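Local atomic coordinates of beta-n-acetylhexosaminidase (Streptococcus pneumoniae, PDB entry 4AZC), a protein that probably hydrolyses terminal beta-linked N-acetylhexosamine from glycans, as a family 20 glycoside hydrolase, and here holds a thiazolidine-fused sugar analogue in its pocket. Residues Ser14-Arg19 and Leu46-Leu51; Met225-Gly230 and Ser248-Gly253; Gly277-Ile282 and Glu299-Thr304; Tyr281-Lys286 and Leu326-Asp331. All coordinates share one frame; numbering follows the deposited sequence.

Contact 1 (Ser14-Arg19 and Leu46-Leu51); sequences SIDAGR and LGNDGL. With NGW ((2S,3aR,5R,6S,7R,7aR)-5-(hydroxymethyl)-2-methyl-2,3a,5,6,7,7a-hexahydro-1H-pyrano[3,2-d][1,3]thiazole-6,7-diol), chain K.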
# COMPACT_ATOMS: atom_id res chain seq x y z
N SER B 14 -5.72 -0.68 0.09
CA SER B 14 -4.60 -1.60 -0.12
C SER B 14 -5.02 -2.82 -0.94
O SER B 14 -6.08 -3.40 -0.69
CB SER B 14 -4.03 -2.07 1.21
OG SER B 14 -2.94 -2.94 0.98
N ILE B 15 -4.17 -3.20 -1.90
CA ILE B 15 -4.45 -4.32 -2.81
C ILE B 15 -3.26 -5.28 -2.81
O ILE B 15 -2.13 -4.89 -3.12
CB ILE B 15 -4.70 -3.83 -4.28
CG1 ILE B 15 -5.81 -2.76 -4.33
CG2 ILE B 15 -4.99 -5.01 -5.22
CD1 ILE B 15 -7.25 -3.27 -4.12
N ASP B 16 -3.53 -6.55 -2.51
CA ASP B 16 -2.52 -7.60 -2.54
C ASP B 16 -2.28 -8.10 -3.96
O ASP B 16 -2.81 -9.16 -4.35
CB ASP B 16 -2.97 -8.76 -1.63
CG ASP B 16 -1.88 -9.79 -1.38
OD1 ASP B 16 -0.72 -9.63 -1.84
OD2 ASP B 16 -2.19 -10.79 -0.68
N ALA B 17 -1.47 -7.37 -4.72
CA ALA B 17 -1.09 -7.82 -6.06
C ALA B 17 0.30 -8.45 -6.05
O ALA B 17 0.99 -8.48 -7.07
CB ALA B 17 -1.15 -6.66 -7.06
N GLY B 18 0.72 -8.93 -4.88
CA GLY B 18 1.93 -9.73 -4.75
C GLY B 18 1.56 -11.21 -4.78
O GLY B 18 2.17 -11.99 -5.51
N ARG B 19 0.56 -11.58 -3.98
CA ARG B 19 0.08 -12.97 -3.98
C ARG B 19 -0.65 -13.33 -5.27
O ARG B 19 -0.50 -14.44 -5.79
CB ARG B 19 -0.84 -13.23 -2.79
CG ARG B 19 -0.13 -13.33 -1.44
CD ARG B 19 -1.10 -13.91 -0.42
NE ARG B 19 -0.55 -14.09 0.92
CZ ARG B 19 -0.67 -13.23 1.91
NH1 ARG B 19 -1.31 -12.07 1.73
NH2 ARG B 19 -0.16 -13.52 3.11
N LEU B 46 3.44 -5.42 -4.27
CA LEU B 46 4.03 -5.94 -5.50
C LEU B 46 4.92 -7.14 -5.18
O LEU B 46 5.01 -8.08 -5.97
CB LEU B 46 4.83 -4.84 -6.21
CG LEU B 46 3.95 -3.70 -6.73
CD1 LEU B 46 4.77 -2.49 -7.13
CD2 LEU B 46 3.09 -4.19 -7.91
N GLY B 47 5.59 -7.08 -4.04
CA GLY B 47 6.27 -8.25 -3.48
C GLY B 47 5.57 -8.63 -2.19
O GLY B 47 5.61 -7.88 -1.21
N ASN B 48 4.90 -9.77 -2.21
CA ASN B 48 4.17 -10.29 -1.05
C ASN B 48 3.91 -11.75 -1.37
O ASN B 48 2.95 -12.06 -2.09
CB ASN B 48 2.86 -9.52 -0.83
CG ASN B 48 2.21 -9.80 0.52
OD1 ASN B 48 1.00 -10.02 0.59
ND2 ASN B 48 3.01 -9.77 1.59
N ASP B 49 4.78 -12.63 -0.87
CA ASP B 49 4.87 -14.03 -1.34
C ASP B 49 5.34 -14.10 -2.80
O ASP B 49 6.49 -14.41 -3.07
CB ASP B 49 3.54 -14.77 -1.17
CG ASP B 49 3.09 -14.88 0.29
OD1 ASP B 49 3.83 -14.44 1.21
OD2 ASP B 49 1.99 -15.42 0.52
N GLY B 50 4.44 -13.83 -3.74
CA GLY B 50 4.85 -13.66 -5.14
C GLY B 50 5.54 -12.32 -5.34
O GLY B 50 5.40 -11.41 -4.52
N LEU B 51 6.31 -12.21 -6.42
CA LEU B 51 6.92 -10.93 -6.79
C LEU B 51 6.45 -10.57 -8.19
O LEU B 51 6.91 -11.16 -9.17
CB LEU B 51 8.45 -10.98 -6.70
CG LEU B 51 9.26 -9.74 -7.11
CD1 LEU B 51 8.84 -8.47 -6.36
CD2 LEU B 51 10.75 -9.99 -6.92
O4 NGW K . -2.92 -11.53 3.97
C4 NGW K . -2.61 -11.44 5.35
C3 NGW K . -1.32 -10.64 5.53
C5 NGW K . -3.75 -10.73 6.07
O3 NGW K . -0.26 -11.27 4.81
C2 NGW K . -0.98 -10.52 7.04
N2 NGW K . 0.08 -9.52 7.29
C1 NGW K . -2.20 -10.04 7.87
C7 NGW K . -0.43 -8.17 6.98
C8 NGW K . 0.39 -7.14 7.74
S1 NGW K . -2.17 -8.23 7.55
O5 NGW K . -3.45 -10.71 7.48
C6 NGW K . -5.10 -11.45 5.87
O6 NGW K . -4.99 -12.81 6.32
O HOH W 1 1.44 -15.95 3.43
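Asp-49 OD2 has two partners. Arg-19 NE lies 2.9 Å from OD2 of Asp-49 in a salt bridge, but the N-H...O angle of 128° makes the hydrogen bond itself weak, and the guanidinium and carboxylate planes stand nearly perpendicular (89°). The second partner is a water that donates to this OD2 and accepts from Arg-19 NH2, so the bridge is doubled through solvent. Arg-19 NH2 also donates to O3 of the bound NGW at 2.8 Å, nearly straight (160°), while NH1 gives NGW O4 a weak bond.

Fixing of the guanidinium is completed by its own segment: NH1 of Arg-19 meets OD2 of Asp-16 at 2.9 Å, on the syn side but clearly tilted out of the carboxylate plane, though within the guanidinium plane. The other oxygen, Asp-16 OD1, accepts from Arg-19 N at 3.2 Å, an Asx motif that ties the turn following strand 10-16 of the TIM barrel. The arginine chain, extended from CG to NE, carries the charge from this turn to the sugar. Behind it the backbones pack closely, with Gly-18 C 3.1 Å from Asn-48 O and Gly-18 O 3.2 Å from Gly-50 CA. Asp-16 OD2 also accepts from Ala-330 N, and Asp-49 OD1 is bonded to His-120 ND1.

Contact 2 (Met225-Gly230 and Ser248-Gly253); sequences MAFNDG and SYWSKG. With NGW ((2S,3aR,5R,6S,7R,7aR)-5-(hydroxymethyl)-2-methyl-2,3a,5,6,7,7a-hexahydro-1H-pyrano[3,2-d][1,3]thiazole-6,7-diol), chain K.
Ser-248 pairs with Phe-227 where two parallel strands of the TIM barrel, 223-227 and 246-249, reach their C-terminal ends. The pairing rests on Ser-248 N donating to Ala-226 O at 2.8 Å and on a weak bond from Asn-228 N to Ser-248 O, accompanied by a CA-H...O contact of 3.4 Å from Phe-227 CA to Ser-248 O. On the same face of the sheet, Ser-248 OG lies 3.4 Å from Phe-227 CD1, while its polar partner is Thr-275 OG1.

Tyr-249 comes next, and its ring lies over the side-chain amide of Asn-228. The two planes are only 17° apart, and Asn-228 CG sits 3.4 Å above the Tyr-249 ring plane, displaced toward the rim, so this is an offset amide-ring stack. The hydroxyl of Tyr-249 is bonded to Ala-260 O.

Trp-250 then grips the first segment twice. Trp-250 N donates to Asn-228 OD1 at 3.0 Å, arriving 36° above the amide carbonyl plane. The indole Trp-250 NE1 reaches Asp-229 OD1 at 2.8 Å, in the ring plane and on the syn lone pair; Asp-229 OD2 is bonded to Tyr-257 OH. This edge bond helps fix the rotation of the indole, whose face is laid against NGW, with S1 over the ring and C8 3.4 Å from Trp-250 NE1. The same methyl, C8, is centred over the Phe-227 ring, so C8 sits in the corner between two aromatic faces.

At Ser-251 the carbonyl O receives Asn-228 ND2 at 3.0 Å, nearly along the C=O axis.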
# COMPACT_ATOMS: atom_id res chain seq x y z
N MET B 225 7.86 2.98 5.16
CA MET B 225 6.70 2.41 5.82
C MET B 225 7.03 0.94 6.12
O MET B 225 7.71 0.28 5.32
CB MET B 225 5.47 2.51 4.92
CG MET B 225 4.11 2.24 5.60
SD MET B 225 2.78 2.63 4.44
CE MET B 225 1.96 1.07 4.19
N ALA B 226 6.56 0.46 7.27
CA ALA B 226 6.60 -0.98 7.60
C ALA B 226 5.35 -1.34 8.40
O ALA B 226 4.71 -0.44 8.97
CB ALA B 226 7.85 -1.33 8.40
N PHE B 227 5.00 -2.62 8.42
CA PHE B 227 3.95 -3.09 9.35
C PHE B 227 4.50 -3.12 10.78
O PHE B 227 5.71 -3.11 10.98
CB PHE B 227 3.37 -4.44 8.93
CG PHE B 227 2.72 -4.42 7.57
CD1 PHE B 227 1.53 -3.73 7.37
CD2 PHE B 227 3.32 -5.07 6.49
CE1 PHE B 227 0.93 -3.69 6.11
CE2 PHE B 227 2.72 -5.04 5.23
CZ PHE B 227 1.53 -4.35 5.04
N ASN B 228 3.61 -3.14 11.76
CA ASN B 228 4.03 -2.96 13.16
C ASN B 228 4.68 -4.16 13.81
O ASN B 228 5.43 -4.00 14.79
CB ASN B 228 2.84 -2.51 14.02
CG ASN B 228 1.72 -3.55 14.07
OD1 ASN B 228 0.90 -3.63 13.17
ND2 ASN B 228 1.67 -4.31 15.15
N ASP B 229 4.39 -5.35 13.27
CA ASP B 229 4.75 -6.64 13.89
C ASP B 229 6.12 -6.69 14.58
O ASP B 229 6.21 -7.01 15.77
CB ASP B 229 4.70 -7.76 12.85
CG ASP B 229 3.34 -7.91 12.21
OD1 ASP B 229 2.76 -6.87 11.79
OD2 ASP B 229 2.86 -9.05 12.10
N GLY B 230 7.16 -6.37 13.82
CA GLY B 230 8.53 -6.56 14.27
C GLY B 230 9.07 -5.45 15.14
O GLY B 230 10.14 -5.57 15.71
N SER B 248 2.45 1.01 9.64
CA SER B 248 1.14 0.47 9.28
C SER B 248 0.71 -0.47 10.41
O SER B 248 1.16 -1.62 10.49
CB SER B 248 1.21 -0.25 7.93
OG SER B 248 -0.06 -0.76 7.55
N TYR B 249 -0.14 0.03 11.31
CA TYR B 249 -0.55 -0.74 12.49
C TYR B 249 -1.89 -1.42 12.26
O TYR B 249 -2.90 -0.75 12.07
CB TYR B 249 -0.62 0.13 13.76
CG TYR B 249 -0.59 -0.73 15.01
CD1 TYR B 249 -1.71 -1.49 15.40
CD2 TYR B 249 0.55 -0.82 15.79
CE1 TYR B 249 -1.69 -2.29 16.54
CE2 TYR B 249 0.59 -1.63 16.93
CZ TYR B 249 -0.53 -2.36 17.29
OH TYR B 249 -0.48 -3.15 18.41
N TRP B 250 -1.89 -2.76 12.30
CA TRP B 250 -3.07 -3.56 11.94
C TRP B 250 -3.58 -4.48 13.05
O TRP B 250 -4.74 -4.87 13.03
CB TRP B 250 -2.81 -4.38 10.67
CG TRP B 250 -1.84 -5.51 10.86
CD1 TRP B 250 -0.47 -5.41 10.94
CD2 TRP B 250 -2.15 -6.90 11.01
NE1 TRP B 250 0.08 -6.66 11.12
CE2 TRP B 250 -0.93 -7.59 11.17
CE3 TRP B 250 -3.35 -7.63 11.03
CZ2 TRP B 250 -0.86 -8.98 11.34
CZ3 TRP B 250 -3.28 -9.02 11.20
CH2 TRP B 250 -2.05 -9.67 11.35
N SER B 251 -2.72 -4.84 13.99
CA SER B 251 -3.11 -5.79 15.04
C SER B 251 -2.07 -5.82 16.16
O SER B 251 -0.89 -5.59 15.90
CB SER B 251 -3.25 -7.20 14.45
OG SER B 251 -3.49 -8.16 15.46
N LYS B 252 -2.51 -6.08 17.38
CA LYS B 252 -1.57 -6.30 18.48
C LYS B 252 -1.24 -7.79 18.64
O LYS B 252 -0.63 -8.21 19.62
CB LYS B 252 -2.09 -5.71 19.80
CG LYS B 252 -0.97 -5.52 20.86
CD LYS B 252 -1.43 -4.77 22.10
CE LYS B 252 -2.52 -5.51 22.86
NZ LYS B 252 -2.70 -4.80 24.16
N GLY B 253 -1.66 -8.59 17.66
CA GLY B 253 -1.41 -10.03 17.67
C GLY B 253 -2.46 -10.85 18.42
O GLY B 253 -3.62 -10.44 18.57
O4 NGW K . -2.92 -11.53 3.97
C4 NGW K . -2.61 -11.44 5.35
C3 NGW K . -1.32 -10.64 5.53
C5 NGW K . -3.75 -10.73 6.07
O3 NGW K . -0.26 -11.27 4.81
C2 NGW K . -0.98 -10.52 7.04
N2 NGW K . 0.08 -9.52 7.29
C1 NGW K . -2.20 -10.04 7.87
C7 NGW K . -0.43 -8.17 6.98
C8 NGW K . 0.39 -7.14 7.74
S1 NGW K . -2.17 -8.23 7.55
O5 NGW K . -3.45 -10.71 7.48
C6 NGW K . -5.10 -11.45 5.87
O6 NGW K . -4.99 -12.81 6.32

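Contact 3 (Gly277-Ile282 and Glu299-Thr304); sequences GDWYYI and ENTGKT. With NGW ((2S,3aR,5R,6S,7R,7aR)-5-(hydroxymethyl)-2-methyl-2,3a,5,6,7,7a-hexahydro-1H-pyrano[3,2-d][1,3]thiazole-6,7-diol), chain K.
The indole of Trp-279 turns its edge to the helix end: Asn-300 O and Thr-304 O both lie near the ring plane. NE1 of Trp-279 donates to Asn-300 O at 3.0 Å, in the indole plane but 58° above the plane of the carbonyl. The helical bond from Thr-304 N reaches the same oxygen from the opposite face, so Asn-300 O is gripped by two donors. Thr-304 CG2 touches the benzo side, 3.7 Å from Trp-279 CZ2, and Thr-301 CG2 packs near the pyrrole, 3.9 Å from Trp-279 CD1. The ring of Phe-349 meets the indole at about 45°.

Asp-278 supplies two further bonds. Asp-278 O accepts from Asn-300 ND2 at 2.9 Å, exactly in the amide plane, and Asp-278 OD2 accepts from Thr-304 OG1 at 2.7 Å on the anti side, 26° out of the carboxylate plane. One face of the Tyr-280 ring is covered by Gly-277 CA, and Tyr-280 OH lies 3.0 Å from S1 of NGW.

The contact thus pins the 3-10 turn 277-279, just ahead of strand 281-282, to the C-terminal end of helix 294-303, part of a beta-alpha-beta unit, while Leu-326 of strand 321-329 touches both Trp-279 and Thr-301.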
# COMPACT_ATOMS: atom_id res chain seq x y z
N GLY B 277 -7.19 -4.18 11.21
CA GLY B 277 -7.62 -5.51 10.77
C GLY B 277 -9.12 -5.70 10.66
O GLY B 277 -9.57 -6.57 9.91
N ASP B 278 -9.91 -4.91 11.40
CA ASP B 278 -11.38 -5.00 11.32
C ASP B 278 -11.92 -4.79 9.90
O ASP B 278 -12.99 -5.31 9.55
CB ASP B 278 -12.06 -3.99 12.24
CG ASP B 278 -11.79 -4.24 13.70
OD1 ASP B 278 -11.31 -5.35 14.02
OD2 ASP B 278 -12.05 -3.33 14.51
N TRP B 279 -11.17 -4.05 9.08
CA TRP B 279 -11.64 -3.70 7.74
C TRP B 279 -11.17 -4.65 6.64
O TRP B 279 -11.48 -4.44 5.47
CB TRP B 279 -11.24 -2.26 7.39
CG TRP B 279 -11.75 -1.22 8.39
CD1 TRP B 279 -13.01 -1.13 8.93
CD2 TRP B 279 -11.02 -0.11 8.92
NE1 TRP B 279 -13.10 -0.05 9.77
CE2 TRP B 279 -11.88 0.60 9.78
CE3 TRP B 279 -9.70 0.35 8.75
CZ2 TRP B 279 -11.48 1.73 10.48
CZ3 TRP B 279 -9.30 1.48 9.45
CH2 TRP B 279 -10.19 2.17 10.30
N TYR B 280 -10.43 -5.69 7.02
CA TYR B 280 -9.87 -6.66 6.07
C TYR B 280 -10.91 -7.44 5.30
O TYR B 280 -11.89 -7.91 5.86
CB TYR B 280 -9.00 -7.71 6.78
CG TYR B 280 -7.64 -7.22 7.15
CD1 TYR B 280 -7.28 -5.88 6.99
CD2 TYR B 280 -6.70 -8.09 7.70
CE1 TYR B 280 -6.02 -5.42 7.34
CE2 TYR B 280 -5.43 -7.63 8.06
CZ TYR B 280 -5.11 -6.29 7.87
OH TYR B 280 -3.86 -5.81 8.21
N TYR B 281 -10.65 -7.62 4.01
CA TYR B 281 -11.36 -8.60 3.22
C TYR B 281 -10.35 -9.46 2.46
O TYR B 281 -9.50 -8.95 1.74
CB TYR B 281 -12.35 -7.95 2.26
CG TYR B 281 -12.98 -8.95 1.31
CD1 TYR B 281 -13.61 -10.10 1.80
CD2 TYR B 281 -12.95 -8.75 -0.07
CE1 TYR B 281 -14.17 -11.04 0.95
CE2 TYR B 281 -13.52 -9.68 -0.95
CZ TYR B 281 -14.13 -10.82 -0.43
OH TYR B 281 -14.70 -11.73 -1.27
N ILE B 282 -10.47 -10.77 2.65
CA ILE B 282 -9.61 -11.76 2.01
C ILE B 282 -10.44 -12.37 0.89
O ILE B 282 -11.53 -12.90 1.14
CB ILE B 282 -9.18 -12.89 3.00
CG1 ILE B 282 -8.14 -12.37 4.00
CG2 ILE B 282 -8.62 -14.12 2.26
CD1 ILE B 282 -8.73 -11.85 5.30
N GLU B 299 -19.55 -4.30 7.56
CA GLU B 299 -20.10 -3.95 8.88
C GLU B 299 -19.13 -3.09 9.69
O GLU B 299 -19.53 -2.10 10.31
CB GLU B 299 -20.46 -5.23 9.65
CG GLU B 299 -21.21 -4.99 10.94
CD GLU B 299 -21.72 -6.27 11.61
OE1 GLU B 299 -22.22 -7.17 10.89
OE2 GLU B 299 -21.62 -6.35 12.86
N ASN B 300 -17.85 -3.45 9.65
CA ASN B 300 -16.84 -2.79 10.46
C ASN B 300 -16.42 -1.40 10.00
O ASN B 300 -15.90 -0.62 10.79
CB ASN B 300 -15.63 -3.69 10.65
CG ASN B 300 -15.92 -4.84 11.58
OD1 ASN B 300 -16.89 -4.79 12.33
ND2 ASN B 300 -15.08 -5.86 11.54
N THR B 301 -16.65 -1.08 8.73
CA THR B 301 -16.41 0.28 8.25
C THR B 301 -17.32 1.27 8.98
O THR B 301 -17.03 2.47 9.03
CB THR B 301 -16.54 0.42 6.70
OG1 THR B 301 -17.87 0.11 6.27
CG2 THR B 301 -15.55 -0.51 5.99
N GLY B 302 -18.41 0.75 9.57
CA GLY B 302 -19.32 1.55 10.39
C GLY B 302 -19.03 1.44 11.88
O GLY B 302 -19.01 2.45 12.59
N LYS B 303 -18.78 0.23 12.35
CA LYS B 303 -18.59 -0.07 13.78
C LYS B 303 -17.22 0.33 14.33
O LYS B 303 -17.11 0.68 15.50
CB LYS B 303 -18.81 -1.56 14.03
CG LYS B 303 -20.27 -1.98 14.02
CD LYS B 303 -20.45 -3.51 14.04
CE LYS B 303 -20.13 -4.14 15.39
NZ LYS B 303 -18.66 -4.40 15.54
N THR B 304 -16.19 0.23 13.49
CA THR B 304 -14.83 0.61 13.87
C THR B 304 -14.52 2.05 13.42
O THR B 304 -14.42 2.31 12.22
CB THR B 304 -13.80 -0.39 13.27
OG1 THR B 304 -14.11 -1.71 13.72
CG2 THR B 304 -12.37 -0.02 13.64
O4 NGW K . -2.92 -11.53 3.97
C4 NGW K . -2.61 -11.44 5.35
C3 NGW K . -1.32 -10.64 5.53
C5 NGW K . -3.75 -10.73 6.07
O3 NGW K . -0.26 -11.27 4.81
C2 NGW K . -0.98 -10.52 7.04
N2 NGW K . 0.08 -9.52 7.29
C1 NGW K . -2.20 -10.04 7.87
C7 NGW K . -0.43 -8.17 6.98
C8 NGW K . 0.39 -7.14 7.74
S1 NGW K . -2.17 -8.23 7.55
O5 NGW K . -3.45 -10.71 7.48
C6 NGW K . -5.10 -11.45 5.87
O6 NGW K . -4.99 -12.81 6.32

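Contact 4 (Tyr281-Lys286 and Leu326-Asp331); sequences YILGQK and LSIWAD. With NGW ((2S,3aR,5R,6S,7R,7aR)-5-(hydroxymethyl)-2-methyl-2,3a,5,6,7,7a-hexahydro-1H-pyrano[3,2-d][1,3]thiazole-6,7-diol), chain K.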
# COMPACT_ATOMS: atom_id res chain seq x y z
N TYR B 281 -10.65 -7.62 4.01
CA TYR B 281 -11.36 -8.60 3.22
C TYR B 281 -10.35 -9.46 2.46
O TYR B 281 -9.50 -8.95 1.74
CB TYR B 281 -12.35 -7.95 2.26
CG TYR B 281 -12.98 -8.95 1.31
CD1 TYR B 281 -13.61 -10.10 1.80
CD2 TYR B 281 -12.95 -8.75 -0.07
CE1 TYR B 281 -14.17 -11.04 0.95
CE2 TYR B 281 -13.52 -9.68 -0.95
CZ TYR B 281 -14.13 -10.82 -0.43
OH TYR B 281 -14.70 -11.73 -1.27
N ILE B 282 -10.47 -10.77 2.65
CA ILE B 282 -9.61 -11.76 2.01
C ILE B 282 -10.44 -12.37 0.89
O ILE B 282 -11.53 -12.90 1.14
CB ILE B 282 -9.18 -12.89 3.00
CG1 ILE B 282 -8.14 -12.37 4.00
CG2 ILE B 282 -8.62 -14.12 2.26
CD1 ILE B 282 -8.73 -11.85 5.30
N LEU B 283 -9.95 -12.27 -0.34
CA LEU B 283 -10.71 -12.75 -1.49
C LEU B 283 -11.28 -14.14 -1.26
O LEU B 283 -10.56 -15.07 -0.90
CB LEU B 283 -9.86 -12.70 -2.77
CG LEU B 283 -9.22 -11.37 -3.17
CD1 LEU B 283 -8.54 -11.50 -4.53
CD2 LEU B 283 -10.23 -10.22 -3.18
N GLY B 284 -12.60 -14.27 -1.45
CA GLY B 284 -13.30 -15.55 -1.35
C GLY B 284 -13.59 -16.05 0.05
O GLY B 284 -14.16 -17.13 0.21
N GLN B 285 -13.22 -15.28 1.07
CA GLN B 285 -13.51 -15.65 2.46
C GLN B 285 -15.00 -15.56 2.71
O GLN B 285 -15.63 -14.55 2.39
CB GLN B 285 -12.76 -14.75 3.45
CG GLN B 285 -12.82 -15.23 4.91
CD GLN B 285 -11.66 -16.14 5.28
OE1 GLN B 285 -10.76 -16.36 4.48
NE2 GLN B 285 -11.68 -16.65 6.51
N LYS B 286 -15.55 -16.60 3.31
CA LYS B 286 -16.99 -16.71 3.49
C LYS B 286 -17.35 -16.67 4.98
O LYS B 286 -16.48 -16.94 5.82
CB LYS B 286 -17.51 -17.97 2.78
CG LYS B 286 -17.35 -17.93 1.25
CD LYS B 286 -17.76 -16.55 0.68
CE LYS B 286 -18.18 -16.60 -0.80
NZ LYS B 286 -17.11 -16.26 -1.77
N LEU B 326 -7.65 0.67 4.28
CA LEU B 326 -8.50 -0.52 4.20
C LEU B 326 -7.84 -1.50 3.22
O LEU B 326 -7.33 -1.10 2.17
CB LEU B 326 -9.95 -0.15 3.80
CG LEU B 326 -10.99 -1.28 3.73
CD1 LEU B 326 -12.40 -0.75 3.97
CD2 LEU B 326 -10.92 -2.03 2.40
N SER B 327 -7.81 -2.78 3.59
CA SER B 327 -6.93 -3.72 2.93
C SER B 327 -7.64 -4.94 2.36
O SER B 327 -8.39 -5.63 3.06
CB SER B 327 -5.81 -4.17 3.88
OG SER B 327 -5.11 -3.06 4.45
N ILE B 328 -7.37 -5.20 1.08
CA ILE B 328 -7.83 -6.38 0.38
C ILE B 328 -6.66 -7.37 0.29
O ILE B 328 -5.57 -7.02 -0.15
CB ILE B 328 -8.34 -6.01 -1.04
CG1 ILE B 328 -9.29 -4.79 -1.01
CG2 ILE B 328 -8.97 -7.23 -1.72
CD1 ILE B 328 -10.56 -4.96 -0.18
N TRP B 329 -6.90 -8.61 0.72
CA TRP B 329 -5.82 -9.60 0.77
C TRP B 329 -6.15 -10.83 -0.06
O TRP B 329 -7.33 -11.19 -0.23
CB TRP B 329 -5.55 -10.02 2.21
CG TRP B 329 -5.08 -8.91 3.10
CD1 TRP B 329 -5.82 -8.24 4.03
CD2 TRP B 329 -3.76 -8.35 3.16
NE1 TRP B 329 -5.05 -7.31 4.67
CE2 TRP B 329 -3.78 -7.34 4.15
CE3 TRP B 329 -2.56 -8.59 2.47
CZ2 TRP B 329 -2.65 -6.58 4.48
CZ3 TRP B 329 -1.43 -7.84 2.80
CH2 TRP B 329 -1.49 -6.84 3.80
N ALA B 330 -5.12 -11.48 -0.58
CA ALA B 330 -5.32 -12.61 -1.47
C ALA B 330 -4.68 -13.90 -0.95
O ALA B 330 -4.02 -14.63 -1.70
CB ALA B 330 -4.81 -12.26 -2.87
N ASP B 331 -4.91 -14.19 0.33
CA ASP B 331 -4.31 -15.36 1.02
C ASP B 331 -4.38 -16.65 0.19
O ASP B 331 -3.43 -17.43 0.14
CB ASP B 331 -4.93 -15.58 2.41
CG ASP B 331 -4.67 -14.42 3.38
OD1 ASP B 331 -4.51 -13.26 2.93
OD2 ASP B 331 -4.62 -14.67 4.60
O4 NGW K . -2.92 -11.53 3.97
C4 NGW K . -2.61 -11.44 5.35
C3 NGW K . -1.32 -10.64 5.53
C5 NGW K . -3.75 -10.73 6.07
O3 NGW K . -0.26 -11.27 4.81
C2 NGW K . -0.98 -10.52 7.04
N2 NGW K . 0.08 -9.52 7.29
C1 NGW K . -2.20 -10.04 7.87
C7 NGW K . -0.43 -8.17 6.98
C8 NGW K . 0.39 -7.14 7.74
S1 NGW K . -2.17 -8.23 7.55
O5 NGW K . -3.45 -10.71 7.48
C6 NGW K . -5.10 -11.45 5.87
O6 NGW K . -4.99 -12.81 6.32
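Leu-283 sets its two methyls against the end of the neighbouring strand and the residue after it: CD2 of Leu-283 sits on Ile-328 CG2 at 3.6 Å and CD1 on Ala-330 CB at 4.2 Å. Leu-283 CG lies 3.5 Å from Trp-329 O, the methyls diverging away from that oxygen. On the same side, Ile-328 CD1 abuts the edge of the Tyr-281 ring; the ring's hydroxyl is bonded to Glu-341.

On the other side, Ile-282 fills the hollow between Trp-329 and Asp-331. Ile-282 CG1 lies 3.9 Å from Trp-329 CB, and Ile-282 CG2 lies 4.0 Å from Asp-331 CB. CG1, anti to the carbonyl carbon (chi1 -73°), also reaches C6 of NGW. The backbones pair in parallel by Tyr-281 N to Ser-327 O, Trp-329 N to Tyr-281 O and Leu-283 N to Trp-329 O. A type II turn from Ile-282 to Gln-285 holds Leu-283 against this strand end; the chain leaves at Gly-284 (positive phi).

The sugar rests on one face of the Trp-329 indole, its O4 2.9 Å above the plane toward the rim. Asp-331 accepts from two sugar hydroxyls, NGW O4 on OD1 and NGW O6 on OD2, each at 2.6 Å. An aromatic floor with a carboxylate gripping O4 and O6, at the C-terminal end of a TIM-barrel strand, fits the terminal-sugar subsite of family 20 hexosaminidases.

Overall arrangement
All four contacts touch NGW and lie around the C-terminal mouth of one TIM barrel. Contacts 1 and 4 are joined directly, centres about 12 Å apart, because strands 10-16 and 321-329 are neighbours: Ser-14 N lies 2.7 Å from Leu-326 O. Contacts 3 and 4, centres about 11 Å apart, share Tyr-281 and Ile-282, and both bring Ile-282 to the ligand. Contact 2 joins contacts 3 and 4: Trp-250 O approaches Gly-277 N of contact 3 at 3.1 Å, and Phe-227 CZ packs 4.1 Å from Trp-329 CH2 of contact 4. Contacts 1 and 2 do not touch, their nearest atoms being about 6 Å apart; the ligand bridges them.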